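Fumarate lyase (Mesorhizobium sp., PDB 3C8T) is of unassigned function but belongs to the fumarate lyase superfamily of largely helical proteins that assemble as tetramers. Local coordinates at residues A[32-35]-A[36-39]; A[120-123]-A[124-127]; A[235-238]-A[239-243]; A[299-302]-A[303-307]; A[316-319]-A[320-323]. One frame throughout, in Å; residues are numbered along the deposited sequence.

Contact 1: A[32-35]-A[36-39]; sequences ETEV and ALAR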
# COMPACT_ATOMS: atom_id res chain seq x y z
N GLU A 32 18.38 -4.21 -30.91
CA GLU A 32 18.41 -5.68 -30.99
C GLU A 32 17.08 -6.26 -31.47
O GLU A 32 17.05 -7.14 -32.33
CB GLU A 32 18.91 -6.31 -29.66
CG GLU A 32 18.74 -7.82 -29.61
CD GLU A 32 19.22 -8.49 -28.32
OE1 GLU A 32 19.73 -7.79 -27.40
OE2 GLU A 32 19.08 -9.74 -28.24
N THR A 33 15.98 -5.74 -30.94
CA THR A 33 14.62 -6.18 -31.28
C THR A 33 14.28 -5.85 -32.74
O THR A 33 13.74 -6.70 -33.46
CB THR A 33 13.62 -5.50 -30.33
OG1 THR A 33 13.97 -5.82 -28.97
CG2 THR A 33 12.13 -5.89 -30.62
N GLU A 34 14.57 -4.61 -33.18
CA GLU A 34 14.24 -4.16 -34.54
C GLU A 34 15.01 -4.96 -35.61
O GLU A 34 14.46 -5.28 -36.66
CB GLU A 34 14.55 -2.68 -34.71
CG GLU A 34 13.65 -1.77 -33.91
CD GLU A 34 12.36 -1.38 -34.64
OE1 GLU A 34 12.10 -1.91 -35.75
OE2 GLU A 34 11.63 -0.52 -34.10
N VAL A 35 16.28 -5.27 -35.32
CA VAL A 35 17.14 -6.04 -36.22
C VAL A 35 16.61 -7.45 -36.33
O VAL A 35 16.53 -8.00 -37.43
CB VAL A 35 18.61 -6.10 -35.69
CG1 VAL A 35 19.44 -7.17 -36.43
CG2 VAL A 35 19.26 -4.76 -35.81
N ALA A 36 16.23 -8.04 -35.20
CA ALA A 36 15.70 -9.39 -35.18
C ALA A 36 14.38 -9.40 -35.93
O ALA A 36 14.07 -10.37 -36.63
CB ALA A 36 15.55 -9.90 -33.76
N LEU A 37 13.60 -8.33 -35.83
CA LEU A 37 12.31 -8.26 -36.55
C LEU A 37 12.53 -8.27 -38.06
O LEU A 37 11.83 -8.99 -38.78
CB LEU A 37 11.51 -7.04 -36.13
CG LEU A 37 10.20 -6.75 -36.90
CD1 LEU A 37 9.13 -7.84 -36.71
CD2 LEU A 37 9.70 -5.43 -36.46
N ALA A 38 13.52 -7.50 -38.51
CA ALA A 38 13.92 -7.45 -39.94
C ALA A 38 14.35 -8.81 -40.45
O ALA A 38 13.96 -9.22 -41.55
CB ALA A 38 15.05 -6.45 -40.15
N ARG A 39 15.14 -9.51 -39.63
CA ARG A 39 15.64 -10.83 -39.98
C ARG A 39 14.54 -11.85 -40.07
O ARG A 39 14.49 -12.66 -41.02
CB ARG A 39 16.64 -11.32 -38.94
CG ARG A 39 17.85 -11.96 -39.56
CD ARG A 39 18.95 -10.94 -39.71
NE ARG A 39 19.37 -10.43 -38.40
CZ ARG A 39 20.18 -11.08 -37.56
NH1 ARG A 39 20.69 -12.27 -37.89
NH2 ARG A 39 20.49 -10.53 -36.38
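Val35 and Arg39, one helical turn apart, lie side by side and point the same way. The touch is made by Val35 CG1, which sits 3.5 Å from Arg39 NH2 at the edge of the guanidinium, near its plane, rather than over a face. Two torsional features explain it. Val35 carries CG1 anti to its own nitrogen (chi1 166°), and the Arg39 chain, bent at chi2 and chi3, folds its head back beside the valine, with Arg39 NE 3.8 Å from Val35 CG1. The same two residues are joined in the backbone by a hydrogen bond, Arg39 N to Val35 O at 3.0 Å. Ala38 N to Glu34 O, also 3.0 Å, and Leu37 N to Thr33 O, 2.9 Å, continue the unbroken i to i+4 ladder of an alpha-helix, here the middle of helix 23-43. Glu34 approaches Leu37 only loosely, its OE1 being 4.3 Å from Leu37 CD2, and its OE2 is bonded instead to His99. Farther out, Glu32 forms a salt bridge with Arg29 and Thr33 OG1 bonds to the carbonyl of Arg29, one turn back. Val35 also packs on Thr56 and Ala59 of helix 49-61, whereas Ala36 and Leu37 meet helix 204-215.

Contact 2: A[120-123]-A[124-127]; sequences LALI and SRRI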
# COMPACT_ATOMS: atom_id res chain seq x y z
N LEU A 120 16.80 -11.22 -14.10
CA LEU A 120 16.49 -12.44 -13.39
C LEU A 120 17.74 -13.33 -13.22
O LEU A 120 17.82 -14.07 -12.23
CB LEU A 120 15.35 -13.21 -14.08
CG LEU A 120 13.92 -12.73 -13.80
CD1 LEU A 120 12.98 -13.56 -14.65
CD2 LEU A 120 13.55 -12.87 -12.32
N ALA A 121 18.69 -13.26 -14.14
CA ALA A 121 19.94 -14.05 -13.98
C ALA A 121 20.77 -13.49 -12.84
O ALA A 121 21.39 -14.25 -12.08
CB ALA A 121 20.77 -14.14 -15.31
N LEU A 122 20.77 -12.17 -12.70
CA LEU A 122 21.47 -11.52 -11.61
C LEU A 122 20.76 -11.78 -10.26
O LEU A 122 21.42 -12.06 -9.25
CB LEU A 122 21.65 -10.02 -11.90
CG LEU A 122 22.25 -9.17 -10.78
CD1 LEU A 122 23.62 -9.78 -10.28
CD2 LEU A 122 22.44 -7.72 -11.30
N ILE A 123 19.44 -11.68 -10.23
CA ILE A 123 18.68 -12.07 -9.04
C ILE A 123 18.95 -13.53 -8.63
O ILE A 123 19.20 -13.82 -7.47
CB ILE A 123 17.14 -11.86 -9.24
CG1 ILE A 123 16.81 -10.37 -9.39
CG2 ILE A 123 16.35 -12.53 -8.12
CD1 ILE A 123 17.17 -9.48 -8.18
N SER A 124 18.92 -14.44 -9.60
CA SER A 124 19.16 -15.85 -9.31
C SER A 124 20.55 -16.08 -8.68
O SER A 124 20.69 -16.83 -7.70
CB SER A 124 18.99 -16.66 -10.59
OG SER A 124 19.37 -18.00 -10.39
N ARG A 125 21.56 -15.42 -9.25
CA ARG A 125 22.94 -15.44 -8.79
C ARG A 125 23.03 -14.95 -7.31
O ARG A 125 23.73 -15.52 -6.49
CB ARG A 125 23.70 -14.47 -9.71
CG ARG A 125 25.06 -14.80 -10.05
CD ARG A 125 25.98 -13.74 -9.45
NE ARG A 125 26.16 -12.48 -10.17
CZ ARG A 125 26.59 -11.39 -9.54
NH1 ARG A 125 26.87 -11.47 -8.24
NH2 ARG A 125 26.79 -10.24 -10.16
N ARG A 126 22.32 -13.88 -6.98
CA ARG A 126 22.36 -13.36 -5.61
C ARG A 126 21.60 -14.27 -4.62
O ARG A 126 22.03 -14.48 -3.48
CB ARG A 126 21.85 -11.92 -5.55
CG ARG A 126 22.48 -10.97 -6.55
CD ARG A 126 22.61 -9.63 -5.88
NE ARG A 126 23.22 -8.61 -6.71
CZ ARG A 126 24.53 -8.37 -6.79
NH1 ARG A 126 25.40 -9.12 -6.13
NH2 ARG A 126 24.97 -7.41 -7.58
N ILE A 127 20.50 -14.84 -5.07
CA ILE A 127 19.77 -15.82 -4.26
C ILE A 127 20.64 -17.08 -4.00
O ILE A 127 20.68 -17.59 -2.88
CB ILE A 127 18.41 -16.19 -4.92
CG1 ILE A 127 17.39 -15.02 -4.84
CG2 ILE A 127 17.85 -17.52 -4.33
CD1 ILE A 127 15.95 -15.39 -5.43
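Leu122 meets both Arg125 and Arg126 through a single methyl, CD1, which lies over one face of each guanidinium. These are contacts of a methyl with flat cationic groups. On Arg125 the methyl stands 3.1 Å above the plane, displaced toward the rim, and its closest approach is Leu122 CD1 to Arg125 NH2, 3.2 Å, although the placement of this exposed chain is less certain. On Arg126 it is looser: Leu122 CD1 is 3.8 Å from Arg126 NE. The leucine torsion accounts for the double contact, since CG anti to the backbone nitrogen (chi1 174°) carries the branch forward toward the following turn, where both arginine chains bend to meet it.

The purely apolar contact is smaller. Ile123 CG2 and Ile127 CD1, four residues apart, cross at a slant and come to 3.9 Å.

Hydrogen bonds along the backbone hold the spacing. Ile127 N to Ile123 O is 2.9 Å, with an N-H...O angle of 164°, and Arg126 N to Leu122 O is 3.0 Å; Ser124 N and Arg125 N bond in the same i to i+4 way to Leu120 O and Ala121 O.

Charge is met outside the eight residues. Arg126, buried, has salt bridges to Asp14 and Glu340 and a hydrogen bond from NE to Ser333, so each of its side-chain nitrogens is engaged and its head is probably held firmly against Leu122.

In the long-helix bundle characteristic of the superfamily, helix 104-140 uses Leu122 and Arg126 against helix 315-344, Leu120 against helix 160-185, and the two isoleucines against helix 229-255, while helix 15-20 lies over Leu122 and Arg125.

Contact 3: A[235-238]-A[239-243]; sequences VQFL and ALVSG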
# COMPACT_ATOMS: atom_id res chain seq x y z
N VAL A 235 7.52 -8.78 -10.19
CA VAL A 235 7.82 -7.82 -9.11
C VAL A 235 7.25 -8.28 -7.75
O VAL A 235 7.84 -8.02 -6.70
CB VAL A 235 7.29 -6.45 -9.48
CG1 VAL A 235 7.59 -5.41 -8.38
CG2 VAL A 235 7.89 -6.04 -10.86
N GLN A 236 6.10 -8.93 -7.77
CA GLN A 236 5.55 -9.56 -6.58
C GLN A 236 6.55 -10.53 -5.99
O GLN A 236 6.73 -10.54 -4.78
CB GLN A 236 4.23 -10.28 -6.85
CG GLN A 236 3.01 -9.38 -7.08
CD GLN A 236 1.69 -10.16 -6.85
OE1 GLN A 236 0.87 -9.77 -6.01
NE2 GLN A 236 1.50 -11.27 -7.57
N PHE A 237 7.19 -11.33 -6.86
CA PHE A 237 8.22 -12.26 -6.48
C PHE A 237 9.41 -11.51 -5.83
O PHE A 237 9.91 -11.92 -4.81
CB PHE A 237 8.67 -13.12 -7.67
CG PHE A 237 10.01 -13.88 -7.41
CD1 PHE A 237 10.04 -15.01 -6.59
CD2 PHE A 237 11.21 -13.39 -7.88
CE1 PHE A 237 11.23 -15.67 -6.30
CE2 PHE A 237 12.43 -14.04 -7.62
CZ PHE A 237 12.43 -15.19 -6.82
N LEU A 238 9.86 -10.42 -6.45
CA LEU A 238 10.89 -9.57 -5.83
C LEU A 238 10.53 -9.13 -4.42
O LEU A 238 11.37 -9.13 -3.52
CB LEU A 238 11.22 -8.32 -6.70
CG LEU A 238 11.83 -8.71 -8.08
CD1 LEU A 238 12.01 -7.53 -9.01
CD2 LEU A 238 13.10 -9.56 -8.00
N ALA A 239 9.28 -8.72 -4.26
CA ALA A 239 8.74 -8.33 -2.96
C ALA A 239 8.71 -9.48 -1.94
O ALA A 239 8.90 -9.24 -0.75
CB ALA A 239 7.36 -7.70 -3.11
N LEU A 240 8.48 -10.70 -2.40
CA LEU A 240 8.43 -11.86 -1.49
C LEU A 240 9.83 -12.21 -0.97
O LEU A 240 10.01 -12.44 0.24
CB LEU A 240 7.82 -13.07 -2.22
CG LEU A 240 7.28 -14.25 -1.39
CD1 LEU A 240 5.89 -13.89 -0.83
CD2 LEU A 240 7.16 -15.48 -2.30
N VAL A 241 10.81 -12.24 -1.87
CA VAL A 241 12.21 -12.42 -1.49
C VAL A 241 12.66 -11.34 -0.48
O VAL A 241 13.32 -11.65 0.51
CB VAL A 241 13.13 -12.39 -2.71
CG1 VAL A 241 14.61 -12.49 -2.32
CG2 VAL A 241 12.75 -13.50 -3.67
N SER A 242 12.27 -10.08 -0.74
CA SER A 242 12.62 -8.94 0.11
C SER A 242 12.04 -9.13 1.51
O SER A 242 12.70 -8.84 2.50
CB SER A 242 12.10 -7.64 -0.50
OG SER A 242 12.69 -7.47 -1.81
N GLY A 243 10.83 -9.64 1.57
CA GLY A 243 10.22 -9.96 2.85
C GLY A 243 11.02 -10.96 3.64
O GLY A 243 11.14 -10.78 4.85
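Phe237 and Val241, one turn apart, make the apolar contact here. It is a CH-pi interaction: Val241 CG2 stands over one face of the phenyl ring, 3.9 Å from its centroid and 24° off the normal, displaced so that Phe237 CZ is the nearest ring atom at 3.6 Å. The ring can receive the valine methyl because it leaves the backbone beside its own carbonyl carbon, chi1 165°.

Among hydrogen bonds, the one that sets this stretch apart involves Ser242. Its OG donates to Leu238 O at 2.7 Å, and its own N-H reaches the same oxygen, N to O 3.1 Å. The two donors arrive from opposite faces of the carbonyl plane, so neither displaces the other. OG sits beside the serine nitrogen, within range of the preceding turn. The regular i to i+4 series also includes Ala239 N to Val235 O at 2.9 Å and Val241 N to Phe237 O at 3.1 Å, the latter nearly straight at 174°.

Beyond the segments, helices of the same chain and a second subunit pack against it: helix 229-255 touches helices 104-140, 160-185, 284-306 and 315-344 of its own chain, and Gln236, Ala239 and Leu240 meet the second subunit. This fits the central helical bundle of the superfamily, in which subunits join through their long helices.

Chemically, the serine lies in a buried, largely apolar stretch. Its hydroxyl proton is spent on Leu238 O, which gains a second donor, so the donor side of the hydroxyl, at least, is satisfied within its own helix, which probably helps it to be buried.

Contact 4: A[299-302]-A[303-307]; sequences HATS and MLDAM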
# COMPACT_ATOMS: atom_id res chain seq x y z
N HIS A 299 6.74 -1.18 -4.88
CA HIS A 299 6.77 -1.46 -6.34
C HIS A 299 5.80 -2.60 -6.72
O HIS A 299 5.22 -2.58 -7.79
CB HIS A 299 8.20 -1.66 -6.87
CG HIS A 299 9.09 -0.45 -6.69
ND1 HIS A 299 8.76 0.79 -7.20
CD2 HIS A 299 10.26 -0.28 -6.02
CE1 HIS A 299 9.70 1.66 -6.87
NE2 HIS A 299 10.62 1.04 -6.15
N ALA A 300 5.62 -3.60 -5.84
CA ALA A 300 4.65 -4.69 -6.15
C ALA A 300 3.22 -4.17 -6.15
O ALA A 300 2.45 -4.45 -7.05
CB ALA A 300 4.81 -5.91 -5.17
N THR A 301 2.88 -3.38 -5.14
CA THR A 301 1.62 -2.64 -5.08
C THR A 301 1.32 -1.86 -6.37
O THR A 301 0.22 -2.03 -6.92
CB THR A 301 1.61 -1.73 -3.85
OG1 THR A 301 1.88 -2.56 -2.72
CG2 THR A 301 0.24 -1.07 -3.64
N SER A 302 2.28 -1.07 -6.87
CA SER A 302 2.12 -0.37 -8.15
C SER A 302 1.84 -1.30 -9.31
O SER A 302 1.08 -0.95 -10.20
CB SER A 302 3.38 0.44 -8.54
OG SER A 302 3.67 1.50 -7.66
N MET A 303 2.48 -2.46 -9.34
CA MET A 303 2.24 -3.42 -10.42
C MET A 303 0.81 -3.99 -10.39
O MET A 303 0.20 -4.17 -11.42
CB MET A 303 3.31 -4.56 -10.47
CG MET A 303 4.66 -4.09 -11.09
SD MET A 303 4.57 -3.35 -12.77
CE MET A 303 3.71 -4.61 -13.67
N LEU A 304 0.27 -4.22 -9.20
CA LEU A 304 -1.13 -4.62 -9.08
C LEU A 304 -2.08 -3.54 -9.60
O LEU A 304 -3.09 -3.85 -10.21
CB LEU A 304 -1.45 -5.04 -7.63
CG LEU A 304 -0.71 -6.34 -7.19
CD1 LEU A 304 -0.84 -6.59 -5.71
CD2 LEU A 304 -1.19 -7.55 -7.96
N ASP A 305 -1.74 -2.27 -9.38
CA ASP A 305 -2.47 -1.16 -9.98
C ASP A 305 -2.31 -1.11 -11.51
O ASP A 305 -3.27 -0.89 -12.23
CB ASP A 305 -2.06 0.19 -9.36
CG ASP A 305 -2.43 0.31 -7.85
OD1 ASP A 305 -3.52 -0.15 -7.44
OD2 ASP A 305 -1.63 0.90 -7.06
N ALA A 306 -1.10 -1.32 -12.01
CA ALA A 306 -0.79 -1.27 -13.43
C ALA A 306 -1.53 -2.35 -14.25
O ALA A 306 -1.70 -2.21 -15.48
CB ALA A 306 0.75 -1.40 -13.66
N MET A 307 -1.93 -3.42 -13.58
CA MET A 307 -2.71 -4.50 -14.19
C MET A 307 -4.07 -4.06 -14.66
O MET A 307 -4.63 -4.67 -15.58
CB MET A 307 -2.92 -5.65 -13.20
CG MET A 307 -1.69 -6.49 -12.95
SD MET A 307 -2.09 -7.90 -11.91
CE MET A 307 -2.87 -8.88 -13.20
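The carboxylate of Asp305 lies with the carbonyl oxygen of Thr301 off one face: Thr301 O is 3.7 Å from Asp305 CG, well out of the carboxylate plane. Thr301 O lies 3.5 Å from Asp305 OD2; both are acceptors, so this is no hydrogen bond. Instead, OD1 is salt-bridged to Arg297 of the second subunit and OD2 to Arg297 of the third. This is consistent with the intersubunit helical bundle characteristic of fumarate lyase tetramers, and two arginine partners would be expected to favour the charged form of this buried acid. The chi1 of -65° sets CG beside the aspartate nitrogen, directing the carboxylate back over the previous turn.

Below it the backbone bonds are regular. Asp305 N meets Thr301 O at 3.2 Å in the carbonyl plane, and Leu304 N meets Ala300 O at 3.1 Å. Leu304 also brings CD1 to 4.1 Å from Ala300 O, while its side chain reaches Gln236 of helix 229-255. Thr301 packs against Thr301 of the second subunit, its OG1 bonded to Arg297 O of its own chain. On the Met303 side, CG lies 3.7 Å from His299 O before the chain bends away toward Glu321 and Ala324. Ala306 N closes the turn on Ser302 O at 2.9 Å.

Contact 5: A[316-319]-A[320-323]; sequences GPWH and LEWS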
# COMPACT_ATOMS: atom_id res chain seq x y z
N GLY A 316 -1.58 5.64 -18.70
CA GLY A 316 -1.49 5.79 -17.24
C GLY A 316 -0.98 4.52 -16.56
O GLY A 316 0.12 4.52 -15.98
N PRO A 317 -1.77 3.41 -16.62
CA PRO A 317 -1.31 2.16 -16.02
C PRO A 317 0.08 1.74 -16.52
O PRO A 317 0.88 1.22 -15.74
CB PRO A 317 -2.36 1.14 -16.51
CG PRO A 317 -3.61 1.95 -16.67
CD PRO A 317 -3.09 3.25 -17.26
N TRP A 318 0.33 1.92 -17.81
CA TRP A 318 1.59 1.44 -18.40
C TRP A 318 2.79 2.22 -17.84
O TRP A 318 3.83 1.65 -17.52
CB TRP A 318 1.50 1.49 -19.94
CG TRP A 318 2.75 1.09 -20.67
CD1 TRP A 318 3.70 0.13 -20.28
CD2 TRP A 318 3.18 1.56 -21.96
NE1 TRP A 318 4.68 0.03 -21.24
CE2 TRP A 318 4.40 0.89 -22.27
CE3 TRP A 318 2.65 2.47 -22.88
CZ2 TRP A 318 5.10 1.12 -23.46
CZ3 TRP A 318 3.36 2.71 -24.07
CH2 TRP A 318 4.57 2.03 -24.35
N HIS A 319 2.59 3.52 -17.66
CA HIS A 319 3.60 4.40 -17.08
C HIS A 319 4.06 3.91 -15.71
O HIS A 319 5.22 4.08 -15.34
CB HIS A 319 3.03 5.81 -16.96
CG HIS A 319 4.09 6.85 -16.82
ND1 HIS A 319 4.34 7.78 -17.81
CD2 HIS A 319 4.99 7.08 -15.84
CE1 HIS A 319 5.34 8.56 -17.43
NE2 HIS A 319 5.76 8.15 -16.24
N LEU A 320 3.15 3.29 -14.96
CA LEU A 320 3.46 2.74 -13.64
C LEU A 320 4.51 1.65 -13.62
O LEU A 320 5.30 1.59 -12.69
CB LEU A 320 2.19 2.28 -12.91
CG LEU A 320 1.28 3.30 -12.22
CD1 LEU A 320 0.16 2.48 -11.54
CD2 LEU A 320 2.14 4.12 -11.17
N GLU A 321 4.53 0.78 -14.65
CA GLU A 321 5.60 -0.22 -14.84
C GLU A 321 7.00 0.36 -14.97
O GLU A 321 7.98 -0.31 -14.62
CB GLU A 321 5.33 -1.11 -16.07
CG GLU A 321 3.87 -1.53 -16.15
CD GLU A 321 3.61 -2.73 -17.07
OE1 GLU A 321 4.56 -3.19 -17.74
OE2 GLU A 321 2.47 -3.23 -17.08
N TRP A 322 7.09 1.59 -15.49
CA TRP A 322 8.34 2.25 -15.85
C TRP A 322 9.19 2.61 -14.65
O TRP A 322 10.37 2.86 -14.80
CB TRP A 322 8.11 3.53 -16.69
CG TRP A 322 7.49 3.31 -18.08
CD1 TRP A 322 7.34 2.12 -18.73
CD2 TRP A 322 7.01 4.32 -18.99
NE1 TRP A 322 6.76 2.33 -19.98
CE2 TRP A 322 6.55 3.67 -20.15
CE3 TRP A 322 6.90 5.72 -18.91
CZ2 TRP A 322 6.00 4.37 -21.25
CZ3 TRP A 322 6.35 6.41 -20.00
CH2 TRP A 322 5.91 5.73 -21.15
N SER A 323 8.57 2.71 -13.47
CA SER A 323 9.32 2.82 -12.21
C SER A 323 9.32 1.45 -11.52
O SER A 323 10.37 0.95 -11.05
CB SER A 323 8.70 3.89 -11.30
OG SER A 323 7.49 3.45 -10.70
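Trp322 stands edge-on to Trp318 in a T-shaped (edge-to-face) pair, with the five-membered rings 4.6 Å apart between centroids and their planes at 69°. The edge presented is the one bearing NE1 and CZ2; Trp322 CZ2 sits 3.8 Å above the Trp318 plane. The two NE1 atoms come to 3.3 Å, but both are donors and make no bond. With a chi1 of 177°, the Trp318 side chain runs past its own carbonyl carbon toward the next turn, where the indole face receives the edge.

The Trp322 indole also meets His319. Trp322 CE3 lies over the imidazole face, 3.4 Å above it, while the imidazole and the six-membered ring of Trp322 are inclined at 45°, neither stacked nor edge-to-face. Closer to the backbone, His319 CA makes a CH-pi contact, 4.2 Å from the centroid of the six-membered ring of Trp322.

This aromatic cluster occupies an early turn of helix 315-344, where the hydrogen bonding departs from the regular alpha pattern. Trp322 N bonds to His319 O at 3.1 Å, an i to i+3 link whose donor stands well above the carbonyl plane, and Glu321 N to Trp318 O is likewise i to i+3 but weak. Pro317 O and Glu321 N, which an alpha turn would join, are 3.8 Å apart.

Glu321 places OE1 at the edge of Trp318, near its plane, and that oxygen is salt-bridged to Arg228. The third subunit also contributes: its Glu287 is hydrogen-bonded to His319 ND1, its Tyr8 stacks on Trp322, and its Phe12 meets the imidazole.

Overall arrangement
All five contacts are local, each within a single helix, so none closes a long loop and none nests in or crosses another; they follow in series along the chain. Contact 1, on helix 23-43, stands apart, its centre 25 to 33 Å from the centres of the others. Contact 2 on helix 104-140 and contact 3 on helix 229-255 touch, Ile127 CD1 lying 3.8 Å from Phe237 CZ. Contact 3 in turn meets contact 4 through Ala239 and Ala300. Contacts 4 and 5, on consecutive helices, have centres about 9 Å apart and join where Leu320 packs on Asp305 and Met303 on Glu321. Contacts 3 and 4 both reach the second subunit, contacts 4 and 5 the third.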